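Local coordinates for protein succinylglutamate desuccinylase (Vibrio parahaemolyticus, PDB 2BCO) that probably hydrolyses N-succinylglutamate to succinate and glutamate with the help of a zinc ion, the last step of arginine breakdown by the succinyltransferase pathway, at residues 5-8 and 12-15. Residues are numbered along the deposited sequence; the frame is centred on the assembly and turned at random.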
loop_
_atom_site.group_PDB
_atom_site.type_symbol
_atom_site.label_atom_id
_atom_site.label_comp_id
_atom_site.label_asym_id
_atom_site.label_seq_id
_atom_site.Cartn_x
_atom_site.Cartn_y
_atom_site.Cartn_z
ATOM N N LEU A 5 17.668 -11.494 17.071
ATOM C CA LEU A 5 17.409 -12.365 15.936
ATOM C C LEU A 5 18.136 -11.801 14.719
ATOM O O LEU A 5 18.449 -12.525 13.774
ATOM C CB LEU A 5 15.903 -12.421 15.663
ATOM C CG LEU A 5 15.343 -13.621 14.892
ATOM C CD1 LEU A 5 15.434 -14.863 15.760
ATOM C CD2 LEU A 5 13.893 -13.359 14.514
ATOM N N PHE A 6 18.409 -10.498 14.758
ATOM C CA PHE A 6 19.083 -9.816 13.661
ATOM C C PHE A 6 20.524 -9.441 13.975
ATOM O O PHE A 6 20.887 -9.201 15.126
ATOM C CB PHE A 6 18.323 -8.544 13.287
ATOM C CG PHE A 6 16.869 -8.773 13.008
ATOM C CD1 PHE A 6 15.910 -8.503 13.980
ATOM C CD2 PHE A 6 16.456 -9.286 11.783
ATOM C CE1 PHE A 6 14.558 -8.742 13.734
ATOM C CE2 PHE A 6 15.114 -9.529 11.528
ATOM C CZ PHE A 6 14.158 -9.256 12.506
ATOM N N ARG A 7 21.339 -9.382 12.931
ATOM C CA ARG A 7 22.740 -9.015 13.066
ATOM C C ARG A 7 22.786 -7.555 13.503
ATOM O O ARG A 7 23.511 -7.193 14.429
ATOM C CB ARG A 7 23.450 -9.180 11.723
ATOM C CG ARG A 7 24.917 -8.801 11.737
ATOM C CD ARG A 7 25.432 -8.564 10.323
ATOM N NE ARG A 7 24.676 -7.511 9.647
ATOM C CZ ARG A 7 25.006 -6.986 8.471
ATOM N NH1 ARG A 7 26.086 -7.411 7.829
ATOM N NH2 ARG A 7 24.254 -6.035 7.934
ATOM N N GLN A 8 21.992 -6.726 12.830
ATOM C CA GLN A 8 21.922 -5.304 13.138
ATOM C C GLN A 8 20.465 -4.841 13.246
ATOM O O GLN A 8 20.084 -4.224 14.239
ATOM C CB GLN A 8 22.674 -4.506 12.070
ATOM C CG GLN A 8 22.801 -3.019 12.367
ATOM C CD GLN A 8 24.043 -2.405 11.741
ATOM O OE1 GLN A 8 24.331 -2.618 10.561
ATOM N NE2 GLN A 8 24.777 -1.628 12.527
ATOM N N THR A 12 18.434 -3.635 7.748
ATOM C CA THR A 12 19.850 -3.716 7.404
ATOM C C THR A 12 20.234 -5.142 7.019
ATOM O O THR A 12 20.915 -5.351 6.018
ATOM C CB THR A 12 20.744 -3.233 8.563
ATOM O OG1 THR A 12 20.477 -1.846 8.819
ATOM C CG2 THR A 12 22.216 -3.385 8.195
ATOM N N ASP A 13 19.799 -6.125 7.803
ATOM C CA ASP A 13 20.114 -7.508 7.474
ATOM C C ASP A 13 19.517 -7.853 6.114
ATOM O O ASP A 13 20.172 -8.482 5.281
ATOM C CB ASP A 13 19.552 -8.473 8.515
ATOM C CG ASP A 13 20.361 -8.494 9.799
ATOM O OD1 ASP A 13 20.295 -9.518 10.510
ATOM O OD2 ASP A 13 21.050 -7.497 10.110
ATOM N N THR A 14 18.271 -7.441 5.895
ATOM C CA THR A 14 17.592 -7.720 4.638
ATOM C C THR A 14 18.389 -7.175 3.460
ATOM O O THR A 14 18.466 -7.812 2.408
ATOM C CB THR A 14 16.167 -7.101 4.614
ATOM O OG1 THR A 14 15.346 -7.735 5.602
ATOM C CG2 THR A 14 15.525 -7.291 3.264
ATOM N N LEU A 15 18.988 -6.003 3.642
ATOM C CA LEU A 15 19.768 -5.375 2.581
ATOM C C LEU A 15 21.151 -5.985 2.360
ATOM O O LEU A 15 21.761 -5.761 1.318
ATOM C CB LEU A 15 19.889 -3.867 2.842
ATOM C CG LEU A 15 18.844 -3.004 2.110
ATOM C CD1 LEU A 15 17.496 -3.706 2.104
ATOM C CD2 LEU A 15 18.735 -1.634 2.764
#
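Asp13, on the short helix 10-15, turns its carboxylate back onto the loop that leads into the helix and grips two consecutive backbone amides. OD1 takes the N-H of Arg7 on its syn lone pair in a short, nearly straight bond (N to OD1 2.6 Å, 165°). OD2 accepts the next amide, Gln8 N, at 3.0 Å, also from the syn side but 17° out of the carboxylate plane. Beside these bonds, Asp13 OD1 lies 3.5 Å from Phe6 CB and near the plane of the ring, at its edge. With CG opposite the backbone N (chi1 179°) and a bend at chi3, the Arg7 chain brings NE to 3.7 Å from Asp13 OD2, a long salt bridge with the guanidinium almost perpendicular to the carboxylate. Its stronger partner is Asp16, in a salt bridge through NH1; the side chain is poorly ordered. Thr12 CG2 touches both Arg7 NH2 (3.4 Å) and Gln8 OE1 (3.3 Å), while its OG1 bonds to Ser9 OG. Asp13 OD2 adds a weak hydrogen bond from Ser9 N, and Phe6 packs on Ile77 and Glu81 of helix 68-81. Away from the zinc site, at the surface, this is a carboxylate from the first turns of a helix accepting amide N-H groups of the loop that leads into it.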